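Local coordinates for protein aspartate aminotransferase (Giardia lamblia, PDB 3MEB) that probably catalyses the pyridoxal-phosphate-dependent transfer of an amino group from L-aspartate to 2-oxoglutarate, giving oxaloacetate and L-glutamate, as a homodimer, at residues Ser131-Phe136 / Arg319-Met324; Leu289-Ala294 / Ser312-Gln317; Ala355-Met360 / Ile389-Phe394; Ser362-Ser367 / Cys423-Ser428. All coordinates share one frame; numbering follows the deposited sequence.

Contact 1 (Ser131-Phe136 / Arg319-Met324); sequences SLHIGF and RKTWSM. With EDO (1,2-ethanediol), chain L.
I134 and W322 approach from opposite directions where helix 127-142 of the large, PLP-binding domain faces the loop after helix 300-319. The fold is that of a class I aminotransferase, and the contact lies at the dimer interface. The side chain of W322 carries it. Its CB does not point straight at the helix. With chi1 at 62°, CG sits between the backbone N and the carbonyl carbon, and the indole is swung over to the helix. On the pyrrole side, NE1 bonds to S325 OG. On the benzene side, CZ3 lies 4.3 Å from H133 CD2. The outermost ring carbon, CH2, touches I134 CG1 at 3.7 Å and I134 CD1 at 4.1 Å. These meetings are oblique to the ring.

T321 adds a looser methyl contact, with its CG2 4.3 Å from H133 NE2. The polar atoms here look elsewhere: H133 NE2 is bonded to K164 NZ of the second subunit, and T321 OG1 is bonded to Q317 O and to that same lysine. The indole is about 7 Å from a bound PLP, so the packing lies close to a cofactor site.

Away from the helix, R319 and S323 hold a 1,2-ethanediol, probably from the crystallisation liquor. R319 NE forms a salt bridge with D34 of the second subunit. R319 NH2 reaches EDO O2 at 2.7 Å, in the guanidinium plane, and S323 OG lies 2.7 Å from EDO O1.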
loop_
_atom_site.group_PDB
_atom_site.type_symbol
_atom_site.label_atom_id
_atom_site.label_comp_id
_atom_site.label_asym_id
_atom_site.label_seq_id
_atom_site.Cartn_x
_atom_site.Cartn_y
_atom_site.Cartn_z
ATOM N N SER A 131 8.120 1.221 2.690
ATOM C CA SER A 131 8.928 1.788 3.790
ATOM C C SER A 131 9.911 2.829 3.226
ATOM O O SER A 131 10.022 3.922 3.776
ATOM C CB SER A 131 9.605 0.678 4.578
ATOM O OG SER A 131 8.662 -0.184 5.187
ATOM N N LEU A 132 10.540 2.536 2.079
ATOM C CA LEU A 132 11.451 3.490 1.420
ATOM C C LEU A 132 10.723 4.713 0.953
ATOM O O LEU A 132 11.210 5.813 1.132
ATOM C CB LEU A 132 12.145 2.855 0.200
ATOM C CG LEU A 132 13.107 1.681 0.473
ATOM C CD1 LEU A 132 13.242 0.783 -0.756
ATOM C CD2 LEU A 132 14.516 2.194 1.008
ATOM N N HIS A 133 9.608 4.520 0.263
ATOM C CA HIS A 133 8.789 5.645 -0.137
ATOM C C HIS A 133 8.525 6.619 1.029
ATOM O O HIS A 133 8.840 7.807 0.926
ATOM C CB HIS A 133 7.473 5.215 -0.803
ATOM C CG HIS A 133 6.544 6.355 -1.057
ATOM N ND1 HIS A 133 6.801 7.335 -1.997
ATOM C CD2 HIS A 133 5.370 6.692 -0.471
ATOM C CE1 HIS A 133 5.830 8.230 -1.969
ATOM N NE2 HIS A 133 4.953 7.869 -1.047
ATOM N N ILE A 134 7.936 6.102 2.095
ATOM C CA ILE A 134 7.511 6.936 3.229
ATOM C C ILE A 134 8.717 7.540 3.955
ATOM O O ILE A 134 8.676 8.712 4.364
ATOM C CB ILE A 134 6.604 6.159 4.223
ATOM C CG1 ILE A 134 5.266 5.827 3.554
ATOM C CG2 ILE A 134 6.351 6.990 5.513
ATOM C CD1 ILE A 134 4.394 7.064 3.225
ATOM N N GLY A 135 9.797 6.766 4.043
ATOM C CA GLY A 135 11.010 7.228 4.697
ATOM C C GLY A 135 11.748 8.288 3.868
ATOM O O GLY A 135 12.175 9.328 4.400
ATOM N N PHE A 136 11.816 8.086 2.553
ATOM C CA PHE A 136 12.362 9.123 1.640
ATOM C C PHE A 136 11.575 10.443 1.746
ATOM O O PHE A 136 12.158 11.557 1.857
ATOM C CB PHE A 136 12.339 8.630 0.190
ATOM C CG PHE A 136 13.406 7.628 -0.160
ATOM C CD1 PHE A 136 14.105 6.918 0.812
ATOM C CD2 PHE A 136 13.680 7.351 -1.497
ATOM C CE1 PHE A 136 15.055 5.963 0.448
ATOM C CE2 PHE A 136 14.618 6.398 -1.848
ATOM C CZ PHE A 136 15.299 5.710 -0.882
ATOM N N ARG A 319 -1.676 8.238 5.578
ATOM C CA ARG A 319 -3.110 8.578 5.510
ATOM C C ARG A 319 -3.473 9.108 4.148
ATOM O O ARG A 319 -4.510 8.726 3.589
ATOM C CB ARG A 319 -3.485 9.625 6.564
ATOM C CG ARG A 319 -4.953 10.004 6.596
ATOM C CD ARG A 319 -5.917 8.804 6.632
ATOM N NE ARG A 319 -7.211 9.206 7.190
ATOM C CZ ARG A 319 -8.381 8.626 6.929
ATOM N NH1 ARG A 319 -8.496 7.593 6.069
ATOM N NH2 ARG A 319 -9.466 9.092 7.535
ATOM N N LYS A 320 -2.613 9.991 3.627
ATOM C CA LYS A 320 -2.777 10.611 2.323
ATOM C C LYS A 320 -2.402 9.758 1.116
ATOM O O LYS A 320 -2.646 10.170 -0.029
ATOM C CB LYS A 320 -1.957 11.889 2.250
ATOM C CG LYS A 320 -2.260 12.846 3.326
ATOM C CD LYS A 320 -1.392 14.102 3.148
ATOM C CE LYS A 320 -0.544 14.352 4.322
ATOM N NZ LYS A 320 -0.011 15.713 4.283
ATOM N N THR A 321 -1.910 8.550 1.363
ATOM C CA THR A 321 -1.366 7.692 0.327
ATOM C C THR A 321 -2.161 6.422 0.189
ATOM O O THR A 321 -2.701 6.164 -0.886
ATOM C CB THR A 321 0.161 7.416 0.563
ATOM O OG1 THR A 321 0.800 8.630 0.960
ATOM C CG2 THR A 321 0.816 6.946 -0.727
ATOM N N TRP A 322 -2.282 5.667 1.279
ATOM C CA TRP A 322 -3.066 4.438 1.309
ATOM C C TRP A 322 -3.849 4.184 2.621
ATOM O O TRP A 322 -4.318 3.065 2.852
ATOM C CB TRP A 322 -2.195 3.217 0.976
ATOM C CG TRP A 322 -1.104 2.948 1.881
ATOM C CD1 TRP A 322 -1.187 2.366 3.091
ATOM C CD2 TRP A 322 0.303 3.194 1.643
ATOM N NE1 TRP A 322 0.066 2.239 3.653
ATOM C CE2 TRP A 322 0.997 2.762 2.792
ATOM C CE3 TRP A 322 1.029 3.771 0.591
ATOM C CZ2 TRP A 322 2.377 2.850 2.896
ATOM C CZ3 TRP A 322 2.387 3.864 0.701
ATOM C CH2 TRP A 322 3.054 3.432 1.853
ATOM N N SER A 323 -4.028 5.253 3.406
ATOM C CA SER A 323 -4.820 5.306 4.630
ATOM C C SER A 323 -4.187 4.626 5.832
ATOM O O SER A 323 -3.741 5.307 6.784
ATOM C CB SER A 323 -6.259 4.859 4.403
ATOM O OG SER A 323 -7.045 5.409 5.431
ATOM N N MET A 324 -4.105 3.294 5.787
ATOM C CA MET A 324 -3.227 2.580 6.723
ATOM C C MET A 324 -2.849 1.252 6.072
ATOM O O MET A 324 -3.323 0.951 4.949
ATOM C CB MET A 324 -3.843 2.442 8.112
ATOM C CG MET A 324 -4.857 1.374 8.235
ATOM S SD MET A 324 -6.279 1.581 7.187
ATOM C CE MET A 324 -7.169 2.905 8.085
HETATM C C1 EDO L . -11.005 4.989 5.882
HETATM O O1 EDO L . -9.707 4.784 5.283
HETATM C C2 EDO L . -10.966 5.687 7.227
HETATM O O2 EDO L . -11.198 7.097 7.081
#

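Contact 2 (Leu289-Ala294 / Ser312-Gln317); sequences LHVVHA and SGMTLQ
M314 is the one residue of helix segment 312-317 that touches strand segment 289-294, and it meets both L289 and V291. In sequence order, S312 comes first. It lies on another side of the helix, and its OG bonds to A309 O and to the backbone N of S31 of the second subunit. G313 only continues the helix, its O accepting from Q317 N.

M314 follows. Its CG is anti to its own carbonyl carbon (chi1 -67°), and the chain runs extended through chi2 toward the strand. It then bends at the sulfur, with chi3 at -90°. SD comes to 3.5 Å from L289 CD2 and 3.9 Å from L289 CG. The bend carries CE along the strand to V291 CG2, at 4.1 Å. One side chain thus spans two residues that point to the same side of the strand, and the contact is wholly apolar.

T315 turns aside and touches C123 of strand 120-125. L316 is exposed and packs on S31 of the second subunit. Q317 ends the segment, its NE2 bonding to E137 OE1.

Strand 287-292 runs in the mixed seven-stranded sheet between strands 120-125 and 269-274. Helix 300-319 lies over this edge of the sheet, with M314 also resting on A121 and C123. Helix 127-142 packs beside it, through F138.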
loop_
_atom_site.group_PDB
_atom_site.type_symbol
_atom_site.label_atom_id
_atom_site.label_comp_id
_atom_site.label_asym_id
_atom_site.label_seq_id
_atom_site.Cartn_x
_atom_site.Cartn_y
_atom_site.Cartn_z
ATOM N N LEU A 289 8.920 0.700 8.875
ATOM C CA LEU A 289 9.839 1.849 8.828
ATOM C C LEU A 289 10.208 2.243 10.259
ATOM O O LEU A 289 9.307 2.368 11.129
ATOM C CB LEU A 289 9.200 3.023 8.130
ATOM C CG LEU A 289 10.036 4.288 7.944
ATOM C CD1 LEU A 289 11.396 3.980 7.242
ATOM C CD2 LEU A 289 9.207 5.294 7.151
ATOM N N HIS A 290 11.499 2.410 10.510
ATOM C CA HIS A 290 11.983 2.904 11.815
ATOM C C HIS A 290 12.846 4.157 11.635
ATOM O O HIS A 290 13.628 4.220 10.694
ATOM C CB HIS A 290 12.837 1.891 12.504
ATOM C CG HIS A 290 12.262 0.505 12.562
ATOM N ND1 HIS A 290 11.348 0.112 13.516
ATOM C CD2 HIS A 290 12.544 -0.601 11.830
ATOM C CE1 HIS A 290 11.061 -1.168 13.352
ATOM N NE2 HIS A 290 11.786 -1.637 12.343
ATOM N N VAL A 291 12.673 5.120 12.538
ATOM C CA VAL A 291 13.569 6.253 12.680
ATOM C C VAL A 291 14.095 6.108 14.105
ATOM O O VAL A 291 13.327 5.980 15.076
ATOM C CB VAL A 291 12.891 7.639 12.510
ATOM C CG1 VAL A 291 13.930 8.720 12.545
ATOM C CG2 VAL A 291 12.076 7.741 11.203
ATOM N N VAL A 292 15.408 6.024 14.236
ATOM C CA VAL A 292 16.039 5.999 15.579
ATOM C C VAL A 292 16.854 7.287 15.827
ATOM O O VAL A 292 17.951 7.460 15.261
ATOM C CB VAL A 292 16.962 4.810 15.731
ATOM C CG1 VAL A 292 17.396 4.676 17.207
ATOM C CG2 VAL A 292 16.297 3.520 15.220
ATOM N N HIS A 293 16.323 8.199 16.652
ATOM C CA HIS A 293 17.025 9.463 16.938
ATOM C C HIS A 293 18.061 9.237 18.043
ATOM O O HIS A 293 18.106 8.153 18.664
ATOM C CB HIS A 293 16.044 10.607 17.269
ATOM C CG HIS A 293 15.261 10.420 18.524
ATOM N ND1 HIS A 293 15.733 10.811 19.765
ATOM C CD2 HIS A 293 14.025 9.896 18.735
ATOM C CE1 HIS A 293 14.815 10.536 20.681
ATOM N NE2 HIS A 293 13.761 9.995 20.082
ATOM N N ALA A 294 18.933 10.215 18.224
ATOM C CA ALA A 294 20.070 10.089 19.123
ATOM C C ALA A 294 19.713 10.019 20.620
ATOM O O ALA A 294 20.578 9.711 21.448
ATOM C CB ALA A 294 21.058 11.247 18.873
ATOM N N SER A 312 3.744 10.137 14.281
ATOM C CA SER A 312 2.580 10.934 13.860
ATOM C C SER A 312 2.751 11.512 12.428
ATOM O O SER A 312 1.805 11.522 11.616
ATOM C CB SER A 312 2.267 12.005 14.917
ATOM O OG SER A 312 2.897 13.248 14.681
ATOM N N GLY A 313 3.967 11.924 12.077
ATOM C CA GLY A 313 4.211 12.427 10.713
ATOM C C GLY A 313 4.160 11.299 9.692
ATOM O O GLY A 313 3.523 11.425 8.625
ATOM N N MET A 314 4.833 10.188 9.985
ATOM C CA MET A 314 4.762 9.028 9.044
ATOM C C MET A 314 3.307 8.623 8.772
ATOM O O MET A 314 2.918 8.359 7.623
ATOM C CB MET A 314 5.557 7.826 9.580
ATOM C CG MET A 314 7.048 8.089 9.623
ATOM S SD MET A 314 8.063 6.719 10.192
ATOM C CE MET A 314 8.133 6.999 11.927
ATOM N N THR A 315 2.499 8.574 9.828
ATOM C CA THR A 315 1.108 8.096 9.682
ATOM C C THR A 315 0.249 9.114 8.944
ATOM O O THR A 315 -0.712 8.755 8.241
ATOM C CB THR A 315 0.483 7.669 11.019
ATOM O OG1 THR A 315 0.436 8.771 11.930
ATOM C CG2 THR A 315 1.283 6.450 11.633
ATOM N N LEU A 316 0.604 10.384 9.056
ATOM C CA LEU A 316 -0.092 11.405 8.291
ATOM C C LEU A 316 0.255 11.214 6.797
ATOM O O LEU A 316 -0.616 11.242 5.949
ATOM C CB LEU A 316 0.290 12.797 8.766
ATOM C CG LEU A 316 -0.268 13.936 7.949
ATOM C CD1 LEU A 316 -1.798 13.887 7.765
ATOM C CD2 LEU A 316 0.251 15.232 8.583
ATOM N N GLN A 317 1.538 10.957 6.501
ATOM C CA GLN A 317 1.941 10.673 5.116
ATOM C C GLN A 317 1.159 9.518 4.545
ATOM O O GLN A 317 0.584 9.600 3.437
ATOM C CB GLN A 317 3.438 10.364 5.042
ATOM C CG GLN A 317 4.356 11.588 5.304
ATOM C CD GLN A 317 5.744 11.125 5.542
ATOM O OE1 GLN A 317 6.332 11.349 6.625
ATOM N NE2 GLN A 317 6.280 10.395 4.571
#

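Contact 3 (Ala355-Met360 / Ile389-Phe394); sequences ARIHRM and IGMFTF
I357 is the single residue of helix segment 355-360 that packs against 389-394, and it does so with both of its branches. The ethyl branch ends at CD1, which lies 4.2 Å from M391 CG. The other branch, CG2, comes to 3.7 Å from the backbone oxygen of G390. With chi1 at -70°, CG2 is anti to the backbone N and CG1 lies beside it. This splits the side chain between an apolar neighbour and a carbonyl. The backbones are close here, with the CA atoms of I357 and M391 7.0 Å apart.

The close part is small and buried. G390 offers only its main chain. Its backbone angles (104/-147) lie in a region open chiefly to glycine, and its O also accepts a bond from R361 NH2. M391 turns its CB away from the helix, so the helix meets the base of its chain and not its tip. Its side chain comes within about 4 Å of those of Y244 and K277 (nearest atoms), both PLP-binding residues.

The loose side is the outward flank of the helix. H358 and R359 are exposed there. R356, in contrast, is buried, with NH1 on R60 O. R361 also bonds to F392 O and T393 OG1, tying the start of strand 392-394 to the helix.

The arrangement joins the long helix 340-370 to the short antiparallel pair of strands 392-394 and 419-421. It is a small-domain packing at the edge of the PLP site of a class I aminotransferase.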
loop_
_atom_site.group_PDB
_atom_site.type_symbol
_atom_site.label_atom_id
_atom_site.label_comp_id
_atom_site.label_asym_id
_atom_site.label_seq_id
_atom_site.Cartn_x
_atom_site.Cartn_y
_atom_site.Cartn_z
ATOM N N ALA A 355 20.981 -22.346 3.502
ATOM C CA ALA A 355 21.755 -23.540 3.277
ATOM C C ALA A 355 21.528 -24.037 1.849
ATOM O O ALA A 355 22.487 -24.436 1.164
ATOM C CB ALA A 355 21.430 -24.628 4.328
ATOM N N ARG A 356 20.286 -23.991 1.373
ATOM C CA ARG A 356 20.032 -24.464 -0.001
ATOM C C ARG A 356 20.722 -23.583 -1.044
ATOM O O ARG A 356 21.258 -24.078 -2.059
ATOM C CB ARG A 356 18.542 -24.610 -0.303
ATOM C CG ARG A 356 18.292 -25.653 -1.390
ATOM C CD ARG A 356 16.832 -25.748 -1.825
ATOM N NE ARG A 356 16.446 -24.658 -2.734
ATOM C CZ ARG A 356 16.854 -24.516 -3.992
ATOM N NH1 ARG A 356 16.449 -23.457 -4.684
ATOM N NH2 ARG A 356 17.708 -25.375 -4.550
ATOM N N ILE A 357 20.728 -22.296 -0.781
ATOM C CA ILE A 357 21.363 -21.343 -1.645
ATOM C C ILE A 357 22.860 -21.633 -1.730
ATOM O O ILE A 357 23.411 -21.663 -2.816
ATOM C CB ILE A 357 21.104 -19.900 -1.179
ATOM C CG1 ILE A 357 19.625 -19.534 -1.408
ATOM C CG2 ILE A 357 22.019 -18.919 -1.933
ATOM C CD1 ILE A 357 19.237 -18.195 -0.743
ATOM N N HIS A 358 23.497 -21.859 -0.586
ATOM C CA HIS A 358 24.900 -22.223 -0.595
ATOM C C HIS A 358 25.157 -23.500 -1.392
ATOM O O HIS A 358 26.053 -23.540 -2.210
ATOM C CB HIS A 358 25.467 -22.275 0.833
ATOM C CG HIS A 358 25.780 -20.918 1.371
ATOM N ND1 HIS A 358 26.767 -20.124 0.828
ATOM C CD2 HIS A 358 25.217 -20.196 2.367
ATOM C CE1 HIS A 358 26.802 -18.973 1.473
ATOM N NE2 HIS A 358 25.872 -18.995 2.412
ATOM N N ARG A 359 24.377 -24.542 -1.177
ATOM C CA ARG A 359 24.556 -25.780 -1.946
ATOM C C ARG A 359 24.421 -25.573 -3.470
ATOM O O ARG A 359 25.152 -26.186 -4.239
ATOM C CB ARG A 359 23.557 -26.854 -1.480
ATOM C CG ARG A 359 23.903 -27.402 -0.111
ATOM C CD ARG A 359 23.145 -28.701 0.213
ATOM N NE ARG A 359 21.687 -28.504 0.197
ATOM C CZ ARG A 359 20.965 -28.071 1.237
ATOM N NH1 ARG A 359 21.547 -27.790 2.406
ATOM N NH2 ARG A 359 19.653 -27.932 1.125
ATOM N N MET A 360 23.522 -24.674 -3.879
ATOM C CA MET A 360 23.374 -24.312 -5.286
ATOM C C MET A 360 24.551 -23.477 -5.799
ATOM O O MET A 360 24.965 -23.631 -6.915
ATOM C CB MET A 360 22.058 -23.573 -5.526
ATOM C CG MET A 360 20.790 -24.429 -5.362
ATOM S SD MET A 360 20.702 -25.932 -6.349
ATOM C CE MET A 360 21.563 -27.107 -5.278
ATOM N N ILE A 389 27.202 -12.644 -1.332
ATOM C CA ILE A 389 26.377 -12.654 -0.133
ATOM C C ILE A 389 24.927 -12.443 -0.502
ATOM O O ILE A 389 24.597 -11.473 -1.200
ATOM C CB ILE A 389 26.801 -11.511 0.839
ATOM C CG1 ILE A 389 28.289 -11.604 1.201
ATOM C CG2 ILE A 389 25.970 -11.521 2.079
ATOM C CD1 ILE A 389 28.698 -12.912 1.824
ATOM N N GLY A 390 24.050 -13.309 0.014
ATOM C CA GLY A 390 22.630 -13.186 -0.215
ATOM C C GLY A 390 22.088 -14.162 -1.222
ATOM O O GLY A 390 22.564 -15.285 -1.357
ATOM N N MET A 391 21.077 -13.704 -1.950
ATOM C CA MET A 391 20.407 -14.515 -2.937
ATOM C C MET A 391 21.042 -14.539 -4.325
ATOM O O MET A 391 20.721 -15.435 -5.112
ATOM C CB MET A 391 18.986 -13.997 -3.125
ATOM C CG MET A 391 18.035 -14.382 -2.040
ATOM S SD MET A 391 16.344 -13.911 -2.467
ATOM C CE MET A 391 15.470 -14.672 -1.082
ATOM N N PHE A 392 21.873 -13.543 -4.653
ATOM C CA PHE A 392 22.278 -13.353 -6.030
ATOM C C PHE A 392 23.766 -13.611 -6.271
ATOM O O PHE A 392 24.607 -13.684 -5.333
ATOM C CB PHE A 392 21.935 -11.942 -6.526
ATOM C CG PHE A 392 20.483 -11.527 -6.303
ATOM C CD1 PHE A 392 19.452 -12.034 -7.111
ATOM C CD2 PHE A 392 20.166 -10.638 -5.297
ATOM C CE1 PHE A 392 18.131 -11.643 -6.921
ATOM C CE2 PHE A 392 18.814 -10.247 -5.067
ATOM C CZ PHE A 392 17.808 -10.745 -5.879
ATOM N N THR A 393 24.088 -13.780 -7.550
ATOM C CA THR A 393 25.434 -13.581 -8.026
ATOM C C THR A 393 25.390 -12.491 -9.104
ATOM O O THR A 393 24.566 -12.534 -10.036
ATOM C CB THR A 393 26.089 -14.889 -8.553
ATOM O OG1 THR A 393 26.007 -15.932 -7.548
ATOM C CG2 THR A 393 27.530 -14.636 -8.894
ATOM N N PHE A 394 26.253 -11.498 -8.971
ATOM C CA PHE A 394 26.418 -10.492 -10.007
ATOM C C PHE A 394 27.351 -11.143 -10.994
ATOM O O PHE A 394 28.563 -11.028 -10.873
ATOM C CB PHE A 394 26.987 -9.215 -9.380
ATOM C CG PHE A 394 26.619 -7.924 -10.092
ATOM C CD1 PHE A 394 25.301 -7.600 -10.379
ATOM C CD2 PHE A 394 27.586 -6.989 -10.384
ATOM C CE1 PHE A 394 24.969 -6.380 -11.021
ATOM C CE2 PHE A 394 27.273 -5.772 -11.012
ATOM C CZ PHE A 394 25.957 -5.472 -11.327
#

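Contact 4 (Ser362-Ser367 / Cys423-Ser428); sequences SLLHAS and CGLTES
L363 and L364, side by side on helix 340-370, touch the loop 423-428 at two separate places. L364 CD2 meets L425 CD1 at 4.0 Å, and the two side chains cross at about a right angle. This pair is buried. L363 meets main chain instead. Its CD2 lies 3.8 Å from E427 CA and 4.2 Å from T426 O. The CB of E427 points away from the helix, but its chain turns back, bringing OE2 to 4.3 Å from the same CD2. That part lies toward the surface, where E427 is exposed.

Both helix leucines have CG anti to the backbone N (chi1 -177° and 179°), which carries their CD2 methyls out to the loop. L425 points its CB at the helix and has V433 of helix 430-443 and M360 as further apolar neighbours. L364 also rests on I385 and M422.

The next shell is polar and fixes the backbones. L363 O takes two bonds from one residue: S367 N at 3.0 Å and S367 OG at 3.0 Å, from opposite faces of the carbonyl plane. In the loop, T426 N bonds to N429 OD1 and G424 O to N429 ND2, so one asparagine holds both sides of L425. R356 NH2 also bonds to L425 O.

The chemistry is therefore divided. Between the two segments the contact is dispersion alone, passing from a buried leucine pair to an exposed end that a carboxylate borders. The directional bonds come from within each side or from R356 and N429 nearby, and they shape the surfaces that meet.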
loop_
_atom_site.group_PDB
_atom_site.type_symbol
_atom_site.label_atom_id
_atom_site.label_comp_id
_atom_site.label_asym_id
_atom_site.label_seq_id
_atom_site.Cartn_x
_atom_site.Cartn_y
_atom_site.Cartn_z
ATOM N N SER A 362 27.648 -23.886 -4.753
ATOM C CA SER A 362 28.670 -24.918 -4.938
ATOM C C SER A 362 28.388 -25.769 -6.151
ATOM O O SER A 362 29.332 -26.076 -6.914
ATOM C CB SER A 362 28.768 -25.822 -3.702
ATOM O OG SER A 362 29.040 -25.006 -2.570
ATOM N N LEU A 363 27.123 -26.172 -6.342
ATOM C CA LEU A 363 26.810 -27.058 -7.455
ATOM C C LEU A 363 26.995 -26.344 -8.785
ATOM O O LEU A 363 27.591 -26.911 -9.702
ATOM C CB LEU A 363 25.434 -27.685 -7.329
ATOM C CG LEU A 363 24.993 -28.702 -8.402
ATOM C CD1 LEU A 363 25.957 -29.863 -8.518
ATOM C CD2 LEU A 363 23.573 -29.204 -8.073
ATOM N N LEU A 364 26.504 -25.107 -8.901
ATOM C CA LEU A 364 26.649 -24.410 -10.180
ATOM C C LEU A 364 28.147 -24.201 -10.445
ATOM O O LEU A 364 28.577 -24.414 -11.556
ATOM C CB LEU A 364 25.938 -23.069 -10.256
ATOM C CG LEU A 364 26.087 -22.288 -11.574
ATOM C CD1 LEU A 364 25.591 -23.082 -12.854
ATOM C CD2 LEU A 364 25.362 -20.928 -11.377
ATOM N N HIS A 365 28.908 -23.797 -9.427
ATOM C CA HIS A 365 30.349 -23.534 -9.588
ATOM C C HIS A 365 31.110 -24.789 -10.020
ATOM O O HIS A 365 31.969 -24.741 -10.908
ATOM C CB HIS A 365 30.954 -22.952 -8.287
ATOM C CG HIS A 365 32.435 -22.763 -8.343
ATOM N ND1 HIS A 365 33.320 -23.750 -7.992
ATOM C CD2 HIS A 365 33.188 -21.698 -8.713
ATOM C CE1 HIS A 365 34.560 -23.314 -8.168
ATOM N NE2 HIS A 365 34.508 -22.065 -8.595
ATOM N N ALA A 366 30.785 -25.917 -9.398
ATOM C CA ALA A 366 31.356 -27.193 -9.767
ATOM C C ALA A 366 31.035 -27.539 -11.218
ATOM O O ALA A 366 31.886 -28.075 -11.927
ATOM C CB ALA A 366 30.842 -28.313 -8.830
ATOM N N SER A 367 29.803 -27.241 -11.657
ATOM C CA SER A 367 29.373 -27.626 -12.994
ATOM C C SER A 367 30.090 -26.752 -14.052
ATOM O O SER A 367 30.392 -27.234 -15.152
ATOM C CB SER A 367 27.843 -27.524 -13.141
ATOM O OG SER A 367 27.149 -28.375 -12.244
ATOM N N CYS A 423 18.353 -18.831 -6.035
ATOM C CA CYS A 423 17.125 -19.495 -5.558
ATOM C C CYS A 423 16.377 -20.271 -6.635
ATOM O O CYS A 423 15.652 -21.225 -6.344
ATOM C CB CYS A 423 16.147 -18.409 -5.046
ATOM S SG CYS A 423 16.635 -17.508 -3.579
ATOM N N GLY A 424 16.563 -19.873 -7.894
ATOM C CA GLY A 424 15.984 -20.617 -9.031
ATOM C C GLY A 424 16.724 -21.876 -9.481
ATOM O O GLY A 424 16.219 -22.609 -10.344
ATOM N N LEU A 425 17.894 -22.152 -8.896
ATOM C CA LEU A 425 18.666 -23.342 -9.227
ATOM C C LEU A 425 18.214 -24.498 -8.386
ATOM O O LEU A 425 17.782 -24.310 -7.241
ATOM C CB LEU A 425 20.139 -23.126 -8.987
ATOM C CG LEU A 425 20.772 -21.986 -9.774
ATOM C CD1 LEU A 425 22.111 -21.609 -9.111
ATOM C CD2 LEU A 425 20.994 -22.352 -11.222
ATOM N N THR A 426 18.334 -25.689 -8.955
ATOM C CA THR A 426 18.026 -26.938 -8.278
ATOM C C THR A 426 19.065 -27.983 -8.621
ATOM O O THR A 426 19.867 -27.812 -9.517
ATOM C CB THR A 426 16.619 -27.462 -8.658
ATOM O OG1 THR A 426 16.561 -27.821 -10.061
ATOM C CG2 THR A 426 15.575 -26.390 -8.349
ATOM N N GLU A 427 19.042 -29.091 -7.908
ATOM C CA GLU A 427 19.892 -30.202 -8.279
ATOM C C GLU A 427 19.652 -30.654 -9.724
ATOM O O GLU A 427 20.583 -31.077 -10.407
ATOM C CB GLU A 427 19.703 -31.368 -7.305
ATOM C CG GLU A 427 19.989 -30.960 -5.866
ATOM C CD GLU A 427 20.916 -31.915 -5.149
ATOM O OE1 GLU A 427 20.534 -33.116 -4.986
ATOM O OE2 GLU A 427 22.019 -31.437 -4.751
ATOM N N SER A 428 18.412 -30.556 -10.185
ATOM C CA SER A 428 18.034 -31.030 -11.513
ATOM C C SER A 428 18.460 -30.109 -12.641
ATOM O O SER A 428 18.735 -30.592 -13.751
ATOM C CB SER A 428 16.541 -31.188 -11.586
ATOM O OG SER A 428 16.156 -32.231 -10.717
#

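Contacts 1 and 2 lie on one side of the chain's centre, contacts 3 and 4 on the other. Contact 2 is nested within the loop that contact 1 closes, and the two touch: I134 O probably bonds to Q317 NE2, and L289 CD2 packs on G135. Both also meet the second subunit. Contacts 3 and 4 share helix 340-370, their segments alternate along the chain, and neither touches another protein chain. Contacts 1, 2 and 3 are wholly buried, while contact 4 reaches solvent at one end. All four pack by apolar side chains. Contact 1 adds an aromatic ring, contact 2 a thioether, and contacts 3 and 4 main-chain surfaces.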